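Local structure of serine protease inhibitor 4, isoform B (Drosophila melanogaster, 4P0F) at residues F17-Y22 with L372-V377; A46-G51 with G302-S307; G173-Q178 with L223-S228; M219-P224 with V267-P272; S292-D297 with L311-I316. The protein probably inhibits serine and cysteine endopeptidases, as serpins do, and is seen here in its cleaved form. All blocks are in the same frame, centred on the assembly; numbering follows the deposited sequence.

Interaction 1. Residues F17-Y22 with L372-V377; sequences FSINVY and LFWGSV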
# COMPACT_ATOMS: atom_id res chain seq x y z
N PHE A 17 9.47 -1.37 6.16
CA PHE A 17 9.30 -1.60 4.73
C PHE A 17 8.57 -0.42 4.07
O PHE A 17 8.95 0.02 2.99
CB PHE A 17 8.54 -2.90 4.47
CG PHE A 17 8.37 -3.23 3.01
CD1 PHE A 17 9.46 -3.46 2.21
CD2 PHE A 17 7.11 -3.30 2.44
CE1 PHE A 17 9.31 -3.77 0.87
CE2 PHE A 17 6.95 -3.60 1.10
CZ PHE A 17 8.07 -3.83 0.32
N SER A 18 7.55 0.10 4.75
CA SER A 18 6.76 1.20 4.23
C SER A 18 7.60 2.45 3.97
O SER A 18 7.52 3.05 2.90
CB SER A 18 5.63 1.57 5.19
OG SER A 18 4.74 0.50 5.41
N ILE A 19 8.40 2.86 4.96
CA ILE A 19 9.19 4.06 4.77
C ILE A 19 10.30 3.80 3.76
O ILE A 19 10.70 4.71 3.04
CB ILE A 19 9.75 4.60 6.12
CG1 ILE A 19 10.67 3.60 6.80
CG2 ILE A 19 8.60 4.94 7.04
CD1 ILE A 19 11.43 4.18 7.98
N ASN A 20 10.78 2.55 3.68
CA ASN A 20 11.77 2.22 2.66
C ASN A 20 11.20 2.43 1.25
O ASN A 20 11.83 3.06 0.40
CB ASN A 20 12.24 0.77 2.81
CG ASN A 20 13.08 0.54 4.06
OD1 ASN A 20 13.49 1.48 4.74
ND2 ASN A 20 13.39 -0.72 4.32
N VAL A 21 10.00 1.91 1.02
CA VAL A 21 9.34 2.03 -0.28
C VAL A 21 8.99 3.49 -0.59
O VAL A 21 9.24 3.99 -1.70
CB VAL A 21 8.07 1.16 -0.34
CG1 VAL A 21 7.24 1.47 -1.58
CG2 VAL A 21 8.45 -0.33 -0.30
N TYR A 22 8.45 4.18 0.41
CA TYR A 22 8.07 5.59 0.28
C TYR A 22 9.29 6.41 -0.16
O TYR A 22 9.20 7.24 -1.06
CB TYR A 22 7.51 6.08 1.62
CG TYR A 22 7.00 7.51 1.72
CD1 TYR A 22 6.16 8.06 0.76
CD2 TYR A 22 7.32 8.28 2.83
CE1 TYR A 22 5.69 9.36 0.89
CE2 TYR A 22 6.86 9.57 2.97
CZ TYR A 22 6.05 10.11 2.00
OH TYR A 22 5.61 11.40 2.18
N LEU A 372 -1.62 0.59 6.53
CA LEU A 372 -2.34 -0.04 5.41
C LEU A 372 -2.18 0.77 4.14
O LEU A 372 -2.07 0.21 3.05
CB LEU A 372 -3.83 -0.19 5.76
CG LEU A 372 -4.13 -1.17 6.89
CD1 LEU A 372 -5.60 -1.14 7.25
CD2 LEU A 372 -3.69 -2.59 6.53
N PHE A 373 -2.17 2.10 4.29
CA PHE A 373 -1.93 3.03 3.20
C PHE A 373 -0.97 4.11 3.68
O PHE A 373 -0.95 4.46 4.87
CB PHE A 373 -3.23 3.68 2.71
CG PHE A 373 -4.18 2.73 2.04
CD1 PHE A 373 -5.06 1.98 2.79
CD2 PHE A 373 -4.19 2.59 0.67
CE1 PHE A 373 -5.93 1.11 2.19
CE2 PHE A 373 -5.06 1.72 0.07
CZ PHE A 373 -5.92 0.97 0.83
N TRP A 374 -0.21 4.65 2.75
CA TRP A 374 0.79 5.67 3.02
C TRP A 374 0.83 6.61 1.83
O TRP A 374 0.78 6.17 0.68
CB TRP A 374 2.15 5.01 3.25
CG TRP A 374 3.17 5.84 3.94
CD1 TRP A 374 3.68 7.03 3.52
CD2 TRP A 374 3.84 5.53 5.18
NE1 TRP A 374 4.61 7.49 4.42
CE2 TRP A 374 4.73 6.58 5.44
CE3 TRP A 374 3.77 4.46 6.08
CZ2 TRP A 374 5.53 6.61 6.58
CZ3 TRP A 374 4.57 4.49 7.20
CH2 TRP A 374 5.44 5.55 7.44
N GLY A 375 0.91 7.91 2.08
CA GLY A 375 0.96 8.84 0.97
C GLY A 375 1.46 10.23 1.30
O GLY A 375 1.79 10.54 2.44
N SER A 376 1.51 11.04 0.25
CA SER A 376 1.93 12.43 0.29
C SER A 376 0.93 13.30 -0.43
O SER A 376 0.39 12.91 -1.46
CB SER A 376 3.29 12.61 -0.39
OG SER A 376 4.34 12.08 0.37
N VAL A 377 0.72 14.50 0.09
CA VAL A 377 0.05 15.56 -0.66
C VAL A 377 1.08 16.64 -0.91
O VAL A 377 1.52 17.31 0.02
CB VAL A 377 -1.17 16.12 0.09
CG1 VAL A 377 -1.80 17.25 -0.73
CG2 VAL A 377 -2.19 15.03 0.33

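Interaction 2. Residues A46-G51 with G302-S307; sequences AMARLG and GKMLQS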
# COMPACT_ATOMS: atom_id res chain seq x y z
N ALA A 46 5.33 -11.55 -0.38
CA ALA A 46 5.51 -12.68 0.54
C ALA A 46 4.90 -13.95 -0.06
O ALA A 46 5.44 -15.04 0.12
CB ALA A 46 4.88 -12.38 1.90
N MET A 47 3.77 -13.81 -0.75
CA MET A 47 3.18 -14.96 -1.45
C MET A 47 4.16 -15.50 -2.47
O MET A 47 4.32 -16.72 -2.60
CB MET A 47 1.85 -14.58 -2.12
CG MET A 47 0.71 -14.41 -1.12
SD MET A 47 -0.92 -14.26 -1.88
CE MET A 47 -0.80 -12.65 -2.61
N ALA A 48 4.82 -14.61 -3.21
CA ALA A 48 5.79 -15.06 -4.19
C ALA A 48 6.95 -15.75 -3.49
O ALA A 48 7.46 -16.77 -3.98
CB ALA A 48 6.28 -13.91 -5.04
N ARG A 49 7.36 -15.23 -2.34
CA ARG A 49 8.48 -15.83 -1.61
C ARG A 49 8.23 -17.30 -1.24
O ARG A 49 9.17 -18.10 -1.16
CB ARG A 49 8.80 -15.02 -0.35
CG ARG A 49 9.99 -15.56 0.43
CD ARG A 49 9.56 -16.51 1.53
NE ARG A 49 10.69 -17.13 2.22
CZ ARG A 49 11.20 -18.33 1.94
NH1 ARG A 49 10.72 -19.09 0.96
NH2 ARG A 49 12.22 -18.77 2.67
N LEU A 50 6.97 -17.66 -1.03
CA LEU A 50 6.63 -19.05 -0.68
C LEU A 50 7.08 -20.03 -1.75
O LEU A 50 7.31 -21.21 -1.46
CB LEU A 50 5.13 -19.22 -0.47
CG LEU A 50 4.45 -18.38 0.60
CD1 LEU A 50 2.98 -18.78 0.65
CD2 LEU A 50 5.12 -18.55 1.95
N GLY A 51 7.19 -19.55 -2.98
CA GLY A 51 7.61 -20.38 -4.10
C GLY A 51 9.06 -20.20 -4.48
O GLY A 51 9.52 -20.81 -5.45
N GLY A 302 11.52 -22.38 -8.04
CA GLY A 302 11.21 -23.77 -8.30
C GLY A 302 10.18 -24.41 -7.39
O GLY A 302 9.82 -25.58 -7.61
N LYS A 303 9.70 -23.68 -6.39
CA LYS A 303 8.71 -24.24 -5.49
C LYS A 303 7.28 -23.79 -5.84
O LYS A 303 6.35 -24.14 -5.13
CB LYS A 303 9.06 -23.88 -4.04
CG LYS A 303 10.08 -24.87 -3.46
CD LYS A 303 10.75 -24.34 -2.19
CE LYS A 303 9.93 -24.62 -0.95
NZ LYS A 303 10.59 -24.07 0.28
N MET A 304 7.13 -23.07 -6.94
CA MET A 304 5.80 -22.63 -7.38
C MET A 304 5.02 -23.72 -8.14
O MET A 304 3.90 -24.04 -7.77
CB MET A 304 5.93 -21.40 -8.27
CG MET A 304 6.28 -20.16 -7.50
SD MET A 304 6.34 -18.69 -8.54
CE MET A 304 6.19 -17.39 -7.30
N LEU A 305 5.63 -24.28 -9.18
CA LEU A 305 4.95 -25.21 -10.08
C LEU A 305 5.56 -26.62 -10.08
O LEU A 305 6.75 -26.79 -9.84
CB LEU A 305 4.99 -24.68 -11.51
CG LEU A 305 4.42 -23.29 -11.77
CD1 LEU A 305 4.61 -22.93 -13.23
CD2 LEU A 305 2.96 -23.23 -11.39
N GLN A 306 4.75 -27.62 -10.40
CA GLN A 306 5.29 -28.96 -10.52
C GLN A 306 6.29 -29.03 -11.69
O GLN A 306 7.25 -29.79 -11.65
CB GLN A 306 4.16 -29.98 -10.71
CG GLN A 306 3.21 -29.99 -9.52
CD GLN A 306 2.16 -31.08 -9.60
OE1 GLN A 306 2.01 -31.73 -10.63
NE2 GLN A 306 1.44 -31.27 -8.51
N SER A 307 6.05 -28.22 -12.71
CA SER A 307 6.94 -28.13 -13.86
C SER A 307 8.35 -27.70 -13.49
O SER A 307 8.50 -26.77 -12.69
CB SER A 307 6.37 -27.13 -14.87
OG SER A 307 7.34 -26.84 -15.87

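Interaction 3. Residues G173-Q178 with L223-S228; sequences GTWQHQ and LPYKDS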
# COMPACT_ATOMS: atom_id res chain seq x y z
N GLY A 173 -14.19 4.10 5.52
CA GLY A 173 -14.43 4.42 6.91
C GLY A 173 -15.16 5.74 7.04
O GLY A 173 -15.01 6.62 6.18
N THR A 174 -15.95 5.86 8.09
CA THR A 174 -16.60 7.11 8.45
C THR A 174 -15.86 7.74 9.62
O THR A 174 -15.49 7.04 10.55
CB THR A 174 -18.08 6.87 8.82
OG1 THR A 174 -18.73 6.22 7.72
CG2 THR A 174 -18.79 8.17 9.15
N TRP A 175 -15.63 9.05 9.59
CA TRP A 175 -14.94 9.69 10.70
C TRP A 175 -15.74 9.50 11.99
O TRP A 175 -16.97 9.55 11.99
CB TRP A 175 -14.74 11.18 10.49
CG TRP A 175 -13.94 11.61 9.32
CD1 TRP A 175 -14.36 12.42 8.31
CD2 TRP A 175 -12.58 11.30 9.03
NE1 TRP A 175 -13.35 12.63 7.41
CE2 TRP A 175 -12.25 11.95 7.83
CE3 TRP A 175 -11.60 10.53 9.67
CZ2 TRP A 175 -10.99 11.85 7.25
CZ3 TRP A 175 -10.36 10.43 9.09
CH2 TRP A 175 -10.06 11.09 7.90
N GLN A 176 -15.02 9.31 13.10
CA GLN A 176 -15.65 9.34 14.41
C GLN A 176 -16.27 10.73 14.58
O GLN A 176 -17.39 10.86 15.07
CB GLN A 176 -14.63 9.05 15.51
CG GLN A 176 -15.23 9.05 16.92
CD GLN A 176 -16.15 7.86 17.17
OE1 GLN A 176 -15.84 6.74 16.79
NE2 GLN A 176 -17.29 8.12 17.82
N HIS A 177 -15.52 11.74 14.15
CA HIS A 177 -16.00 13.12 14.14
C HIS A 177 -15.99 13.66 12.72
O HIS A 177 -14.94 14.07 12.21
CB HIS A 177 -15.14 14.00 15.04
CG HIS A 177 -14.99 13.47 16.43
ND1 HIS A 177 -16.07 13.28 17.28
CD2 HIS A 177 -13.90 13.07 17.12
CE1 HIS A 177 -15.64 12.80 18.43
NE2 HIS A 177 -14.33 12.66 18.36
N GLN A 178 -17.15 13.67 12.09
CA GLN A 178 -17.25 14.14 10.72
C GLN A 178 -17.17 15.66 10.64
O GLN A 178 -17.50 16.37 11.59
CB GLN A 178 -18.56 13.67 10.08
CG GLN A 178 -18.68 12.16 9.94
CD GLN A 178 -20.00 11.75 9.32
OE1 GLN A 178 -20.39 12.27 8.28
NE2 GLN A 178 -20.70 10.83 9.97
N LEU A 223 -6.81 11.16 13.11
CA LEU A 223 -8.25 11.26 12.94
C LEU A 223 -8.84 9.86 12.93
O LEU A 223 -8.61 9.10 11.99
CB LEU A 223 -8.58 12.00 11.65
CG LEU A 223 -7.94 13.38 11.46
CD1 LEU A 223 -8.36 14.00 10.14
CD2 LEU A 223 -8.30 14.30 12.62
N PRO A 224 -9.59 9.49 13.98
CA PRO A 224 -10.10 8.12 14.07
C PRO A 224 -11.35 7.88 13.22
O PRO A 224 -12.13 8.79 12.97
CB PRO A 224 -10.42 7.96 15.56
CG PRO A 224 -10.75 9.34 16.01
CD PRO A 224 -9.84 10.25 15.22
N TYR A 225 -11.51 6.64 12.77
CA TYR A 225 -12.73 6.19 12.09
C TYR A 225 -13.64 5.47 13.08
O TYR A 225 -13.15 4.75 13.95
CB TYR A 225 -12.37 5.26 10.92
CG TYR A 225 -11.54 5.95 9.88
CD1 TYR A 225 -12.13 6.78 8.94
CD2 TYR A 225 -10.16 5.80 9.85
CE1 TYR A 225 -11.38 7.45 8.01
CE2 TYR A 225 -9.39 6.47 8.91
CZ TYR A 225 -10.01 7.28 7.98
OH TYR A 225 -9.27 7.95 7.05
N LYS A 226 -14.95 5.66 12.97
CA LYS A 226 -15.86 5.05 13.93
C LYS A 226 -15.89 3.53 13.73
O LYS A 226 -15.59 3.03 12.65
CB LYS A 226 -17.27 5.64 13.82
CG LYS A 226 -17.86 5.65 12.43
CD LYS A 226 -19.23 6.32 12.40
CE LYS A 226 -20.30 5.46 13.04
NZ LYS A 226 -21.61 5.61 12.35
N ASP A 227 -16.23 2.82 14.80
CA ASP A 227 -16.39 1.37 14.76
C ASP A 227 -15.15 0.66 14.23
O ASP A 227 -15.26 -0.30 13.47
CB ASP A 227 -17.60 1.00 13.90
CG ASP A 227 -18.87 1.67 14.36
OD1 ASP A 227 -18.99 1.95 15.58
OD2 ASP A 227 -19.75 1.92 13.51
N SER A 228 -13.98 1.15 14.62
CA SER A 228 -12.73 0.55 14.17
C SER A 228 -11.56 1.00 15.03
O SER A 228 -11.69 1.95 15.80
CB SER A 228 -12.46 0.93 12.71
OG SER A 228 -11.86 2.21 12.64
O HOH W 1 -16.11 3.66 9.88
O HOH W 2 -13.21 5.45 16.87
O HOH W 3 -16.80 4.47 17.07
O HOH W 4 -12.63 11.53 13.48

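Interaction 4. Residues M219-P224 with V267-P272; sequences MALELP and VALKLP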
# COMPACT_ATOMS: atom_id res chain seq x y z
N MET A 219 4.50 18.44 13.24
CA MET A 219 3.44 18.13 14.18
C MET A 219 2.60 17.03 13.57
O MET A 219 2.60 16.85 12.35
CB MET A 219 2.58 19.37 14.48
CG MET A 219 3.35 20.52 15.06
SD MET A 219 2.37 22.03 15.23
CE MET A 219 3.65 23.12 15.85
N ALA A 220 1.90 16.28 14.41
CA ALA A 220 1.08 15.19 13.90
C ALA A 220 -0.27 15.16 14.58
O ALA A 220 -0.42 15.62 15.71
CB ALA A 220 1.79 13.86 14.08
N LEU A 221 -1.23 14.58 13.87
CA LEU A 221 -2.61 14.48 14.31
C LEU A 221 -3.16 13.16 13.81
O LEU A 221 -2.80 12.70 12.71
CB LEU A 221 -3.45 15.67 13.78
CG LEU A 221 -4.82 15.94 14.38
CD1 LEU A 221 -4.69 16.56 15.76
CD2 LEU A 221 -5.62 16.86 13.47
N GLU A 222 -3.98 12.51 14.63
CA GLU A 222 -4.67 11.30 14.22
C GLU A 222 -6.18 11.52 14.22
O GLU A 222 -6.75 12.00 15.20
CB GLU A 222 -4.33 10.14 15.15
CG GLU A 222 -3.64 9.02 14.46
CD GLU A 222 -3.27 7.89 15.39
OE1 GLU A 222 -3.92 7.72 16.45
OE2 GLU A 222 -2.31 7.17 15.05
N LEU A 223 -6.81 11.16 13.11
CA LEU A 223 -8.25 11.26 12.94
C LEU A 223 -8.84 9.86 12.93
O LEU A 223 -8.61 9.10 11.99
CB LEU A 223 -8.58 12.00 11.65
CG LEU A 223 -7.94 13.38 11.46
CD1 LEU A 223 -8.36 14.00 10.14
CD2 LEU A 223 -8.30 14.30 12.62
N PRO A 224 -9.59 9.49 13.98
CA PRO A 224 -10.10 8.12 14.07
C PRO A 224 -11.35 7.88 13.22
O PRO A 224 -12.13 8.79 12.97
CB PRO A 224 -10.42 7.96 15.56
CG PRO A 224 -10.75 9.34 16.01
CD PRO A 224 -9.84 10.25 15.22
N VAL A 267 -8.10 20.62 19.25
CA VAL A 267 -7.43 21.08 18.04
C VAL A 267 -8.42 21.75 17.09
O VAL A 267 -9.54 21.29 16.94
CB VAL A 267 -6.74 19.91 17.31
CG1 VAL A 267 -6.17 20.36 15.96
CG2 VAL A 267 -5.64 19.34 18.18
N ALA A 268 -7.98 22.85 16.48
CA ALA A 268 -8.69 23.47 15.36
C ALA A 268 -8.03 22.97 14.09
O ALA A 268 -6.90 23.34 13.77
CB ALA A 268 -8.65 24.98 15.44
N LEU A 269 -8.73 22.08 13.40
CA LEU A 269 -8.21 21.39 12.24
C LEU A 269 -8.71 22.00 10.94
O LEU A 269 -9.89 22.31 10.82
CB LEU A 269 -8.62 19.92 12.30
CG LEU A 269 -8.38 19.05 11.07
CD1 LEU A 269 -6.89 18.92 10.77
CD2 LEU A 269 -9.02 17.68 11.27
N LYS A 270 -7.80 22.17 9.98
CA LYS A 270 -8.21 22.42 8.60
C LYS A 270 -7.51 21.41 7.70
O LYS A 270 -6.29 21.25 7.76
CB LYS A 270 -7.89 23.86 8.15
CG LYS A 270 -8.74 24.91 8.83
CD LYS A 270 -8.29 26.31 8.46
CE LYS A 270 -9.47 27.24 8.27
NZ LYS A 270 -10.29 27.42 9.50
N LEU A 271 -8.30 20.72 6.89
CA LEU A 271 -7.80 19.63 6.05
C LEU A 271 -8.38 19.74 4.66
O LEU A 271 -9.58 19.95 4.52
CB LEU A 271 -8.18 18.28 6.66
CG LEU A 271 -7.63 17.02 5.98
CD1 LEU A 271 -6.12 16.95 6.17
CD2 LEU A 271 -8.30 15.81 6.58
N PRO A 272 -7.54 19.62 3.61
CA PRO A 272 -8.13 19.66 2.26
C PRO A 272 -9.03 18.47 1.98
O PRO A 272 -8.76 17.36 2.45
CB PRO A 272 -6.90 19.63 1.33
CG PRO A 272 -5.71 19.89 2.21
CD PRO A 272 -6.08 19.43 3.58

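Interaction 5. Residues S292-D297 with L311-I316; sequences SRMFSD and LKVSAI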
# COMPACT_ATOMS: atom_id res chain seq x y z
N SER A 292 16.96 -7.80 -6.31
CA SER A 292 17.13 -7.86 -7.76
C SER A 292 17.03 -9.25 -8.36
O SER A 292 16.66 -9.39 -9.53
CB SER A 292 18.48 -7.27 -8.17
OG SER A 292 18.48 -5.87 -7.97
N ARG A 293 17.38 -10.28 -7.60
CA ARG A 293 17.55 -11.60 -8.21
C ARG A 293 16.25 -12.16 -8.81
O ARG A 293 16.28 -12.85 -9.84
CB ARG A 293 18.12 -12.58 -7.17
CG ARG A 293 18.68 -13.86 -7.75
CD ARG A 293 19.53 -14.59 -6.72
NE ARG A 293 20.00 -15.89 -7.18
CZ ARG A 293 21.16 -16.10 -7.80
NH1 ARG A 293 21.98 -15.09 -8.06
NH2 ARG A 293 21.50 -17.33 -8.16
N MET A 294 15.12 -11.86 -8.19
CA MET A 294 13.81 -12.32 -8.64
C MET A 294 13.46 -11.93 -10.09
O MET A 294 12.67 -12.61 -10.74
CB MET A 294 12.73 -11.79 -7.70
CG MET A 294 12.66 -10.30 -7.68
SD MET A 294 11.76 -9.69 -6.23
CE MET A 294 10.19 -10.44 -6.55
N PHE A 295 14.06 -10.85 -10.60
CA PHE A 295 13.79 -10.38 -11.98
C PHE A 295 14.81 -10.89 -12.99
O PHE A 295 14.64 -10.70 -14.20
CB PHE A 295 13.78 -8.85 -12.03
CG PHE A 295 12.95 -8.22 -10.97
CD1 PHE A 295 11.57 -8.28 -11.03
CD2 PHE A 295 13.55 -7.57 -9.90
CE1 PHE A 295 10.80 -7.70 -10.05
CE2 PHE A 295 12.80 -7.01 -8.93
CZ PHE A 295 11.42 -7.06 -8.99
N SER A 296 15.87 -11.51 -12.49
CA SER A 296 17.00 -11.91 -13.31
C SER A 296 16.87 -13.33 -13.83
O SER A 296 16.03 -14.11 -13.37
CB SER A 296 18.29 -11.80 -12.51
OG SER A 296 18.45 -12.93 -11.67
N ASP A 297 17.76 -13.69 -14.74
CA ASP A 297 17.79 -15.04 -15.26
C ASP A 297 18.40 -16.02 -14.26
O ASP A 297 18.51 -17.22 -14.54
CB ASP A 297 18.53 -15.09 -16.59
CG ASP A 297 17.69 -14.57 -17.74
OD1 ASP A 297 16.44 -14.67 -17.67
OD2 ASP A 297 18.28 -14.08 -18.73
N LEU A 311 11.66 -20.10 -13.65
CA LEU A 311 10.75 -18.95 -13.69
C LEU A 311 11.44 -17.69 -13.21
O LEU A 311 12.43 -17.75 -12.48
CB LEU A 311 9.52 -19.20 -12.79
CG LEU A 311 8.74 -20.51 -13.00
CD1 LEU A 311 7.63 -20.61 -11.97
CD2 LEU A 311 8.19 -20.59 -14.41
N LYS A 312 10.90 -16.54 -13.61
CA LYS A 312 11.32 -15.26 -13.06
C LYS A 312 10.15 -14.27 -13.05
O LYS A 312 9.14 -14.47 -13.70
CB LYS A 312 12.50 -14.68 -13.84
CG LYS A 312 12.15 -14.20 -15.23
CD LYS A 312 13.39 -13.72 -15.96
CE LYS A 312 13.06 -13.25 -17.36
NZ LYS A 312 14.27 -12.72 -18.06
N VAL A 313 10.30 -13.19 -12.30
CA VAL A 313 9.27 -12.15 -12.25
C VAL A 313 9.46 -11.17 -13.40
O VAL A 313 10.55 -10.63 -13.59
CB VAL A 313 9.32 -11.41 -10.90
CG1 VAL A 313 8.36 -10.24 -10.88
CG2 VAL A 313 9.02 -12.37 -9.76
N SER A 314 8.40 -10.95 -14.18
CA SER A 314 8.46 -10.02 -15.31
C SER A 314 7.88 -8.64 -15.00
O SER A 314 8.18 -7.68 -15.70
CB SER A 314 7.72 -10.60 -16.52
OG SER A 314 6.44 -11.05 -16.12
N ALA A 315 7.01 -8.56 -14.00
CA ALA A 315 6.44 -7.28 -13.61
C ALA A 315 5.86 -7.31 -12.21
O ALA A 315 5.33 -8.33 -11.77
CB ALA A 315 5.36 -6.86 -14.61
N ILE A 316 5.97 -6.18 -11.51
CA ILE A 316 5.24 -5.97 -10.27
C ILE A 316 4.51 -4.65 -10.43
O ILE A 316 5.16 -3.62 -10.56
CB ILE A 316 6.14 -5.90 -9.02
CG1 ILE A 316 7.06 -7.12 -8.94
CG2 ILE A 316 5.27 -5.78 -7.76
CD1 ILE A 316 8.02 -7.10 -7.73
O HOH W 5 12.24 -9.93 -15.35
O HOH W 6 15.65 -10.60 -16.70

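Interaction 1. Residues F17-Y22 with L372-V377
Trp374 lays its indole against Ser18, Ile19 and Tyr22, which share one flank of helix 17-22. The packing is tightest along the indole: Ile19 CG2 presses on Trp374 CH2 at 3.2 Å, and the small Ser18 lets the six-membered ring come near, its CB 3.6 Å from Trp374 CE3. Tyr22 has CG anti to the backbone N (chi1 -178°), which starts its ring toward the strand. Trp374 NE1 lies over one face of that ring, out toward the rim, 3.2 Å from Tyr22 CD2, and the planes meet obliquely at 49°. A long, polar-tipped tyrosine suits this place because its hydroxyl goes on to Ser376. The hydrogen bond between Tyr22 OH and Ser376 OG is modelled at 2.3 Å, so short that its exact length is doubtful; Thr361 also bonds the phenol oxygen. Beyond CG2 the packing is looser: the CG1-CD1 branch of the partly exposed Ile19 leads away from the strand. Ser18 OG turns back to Leu14 O within the helix. Helix 6-28 thus packs on strand 370-377, itself held between strands 360-366 and 35-36, with Phe373 pointing the other way onto strand 161-174.

Interaction 2. Residues A46-G51 with G302-S307
Met304 sets CG anti to its own carbonyl carbon (chi1 -73°) and keeps the chain extended to CE (chi3 161°), which carries the methyl group to the last turn of helix 38-49. There CE comes to rest against Ala48, 3.6 Å from Ala48 O and 4.2 Å from Ala48 CB. Nearer its root the same side chain passes the backbone of Gly51, with Met304 CG 3.7 Å from Gly51 CA. Glycine fits this place well, since a beta carbon on Gly51 would run into Met304 CG. The bare backbone also lets Gly51 O approach the loop: it accepts a hydrogen bond from Lys303 N of 3.0 Å, moderately bent at 145°, and lies 3.4 Å from Lys303 CB. Gly51 N, for its part, is bonded to Ala48 O. Beyond CB the lysine chain leads away from Gly51, as suits a charged residue that is partly exposed. Its NZ stands 5.0 Å from Arg49 NH1, like charges near but not touching, a repulsion that would probably be eased by Asp61, the salt-bridge partner of Arg49, with Glu53 also beside the lysine. Around the apolar side, Phe109 and Leu163 pack on Met304. The chemistry is therefore divided: one backbone bond ties the loop to Gly51, next to helix 38-49, while the flexible, unbranched methionine packs against Ala48 and Gly51 with contacts that demand no particular direction.

Interaction 3. Residues G173-Q178 with L223-S228
Trp175 and Tyr225 are paired through a single beta bridge, and their side chains lie side by side, pointing the same way. At Trp175 the CB bond points away from 223-228, and with CG anti to the carbonyl carbon (chi1 -60°) the indole begins beside its own backbone N. From there the ring comes back toward the partner: CD2 skirts Tyr225 CE1, and CE3 is 3.5 Å from the same atom, with Pro224 O near the indole plane at that edge. Trp175 CZ3 lies between two neighbours, 3.3 Å from Tyr225 CE1 and 3.5 Å from Leu223 CB. Trp175 CH2 reaches Tyr225 OH at 3.3 Å. The two aromatic planes are nearly parallel, at 13°, yet slid so far that they barely overlap, and Leu223 CD1 covers the opposite indole face. Both polar tips are satisfied outside, Trp175 NE1 by Asn325 O and Tyr225 OH by Thr329. Two backbone bonds hold the bridge: Lys226 N to Thr174 O, 2.8 Å, and Gln176 N to Pro224 O, 2.9 Å and almost straight at 177°. Toward solvent, where long polar chains belong, Lys226 runs beside Thr174, and waters link Gln176 OE1 to Tyr225 O and to Asp227 N. A tryptophan in the end region of strand 161-174, a central strand of sheet A, packed between Leu223 and Tyr225, is characteristic of the serpin breach, where the reactive-centre loop begins to enter the sheet.

Interaction 4. Residues M219-P224 with V267-P272
Leu221 and Val267 meet tip to tip, Leu221 CD1 standing 3.8 Å from Val267 CG2, where two strands pass over each other at -84° with their axes 10.5 Å apart. The other branch of Leu221 turns to Leu269, whose side chain it crosses obliquely, and Leu221 CD2 lies 3.6 Å from Leu269 CD1. Having CG anti to the backbone N (chi1 -165°) turns CG of Leu221 toward the partner strand. Leu223, two residues on and on the same face, also works head-on: its CD2 is 3.7 Å from Leu269 CD2, and its CD1 meets Leu271 CD2 at 4.0 Å. Leu269 is thus touched by both leucines, chiefly at CD1 by Leu221 and at CD2 by Leu223. Branched aliphatic residues suit this interface, since methyl groups can meet without needing polar partners. An alanine in place of Leu221 would probably leave Val267 CG2 and Leu269 CD1 without their mates and open a gap beside Phe354 and Phe208. Leu221 and Leu223 facing Val267, Leu269 and Leu271 across nearly perpendicular strands make orthogonal beta-sheet packing, as in the serpin fold where sheets B and C enclose a hydrophobic core.

Interaction 5. Residues S292-D297 with L311-I316
Met294 O, in the short 3-10 turn 293-295, accepts a nearly straight hydrogen bond (172°) of 2.9 Å from Val313 N, which ties the turn to the start of strand 311-324. Met294 CE touches Val313 CG2 at 3.9 Å, and Met294 CG lies over the centre of one face of the Phe295 ring. That ring runs alongside Val313, with Phe295 CE1 3.6 Å from Val313 CG1, while Ile316 comes across it at about a right angle, its CD1 3.6 Å from Phe295 CZ. Val313 O and the end of Ile316 both meet the ring near its plane, an arrangement that leaves the faces to other neighbours, such as Met294. Strand 311-324 belongs to the central sheet A of the serpin fold; in this cleaved form it pairs with strand 328-341, the inserted reactive-centre loop, whose Met337 also touches Val313 and Ile316. The outer side is polar. Lys312 starts with CG between its backbone N and carbonyl carbon (chi1 71°), then stays extended, and a long aliphatic stem passes Phe295 O before the ammonium group forms a salt bridge, Lys312 NZ to Asp297 OD1 at 2.9 Å, from above the carboxylate plane (36°). One water joins Lys312 NZ to Phe295 O, and another links that carbonyl to Val313 O. An alanine in place of Lys312 would probably leave Asp297 without its cationic mate and the first of these waters without its donor. Ser296 OG, hydrogen-bonded to Arg293 O at 2.8 Å, closes the turn.

Overall arrangement
Interactions 1, 2 and 4 are buried, whereas 3 and 5 are only partly so and combine an apolar inner side with water bridges at the surface. Interaction 4 is purely aliphatic, packing between strands; interaction 1, nearest the centre of the chain, instead joins a helix to a strand through aromatic rings and hydroxyl groups. Interactions 3 and 4 share Leu223 and strand 218-224, so the Trp175 packing and the leucine interface are continuous, their centres about 13 Å apart. On the opposite side of the chain's centre, interactions 2 and 5 touch through Leu311 against Met304 and Leu305. In each, one backbone carbonyl, of Gly51 or of Met294, takes a single bond from the other segment, and only interaction 5 adds a salt bridge.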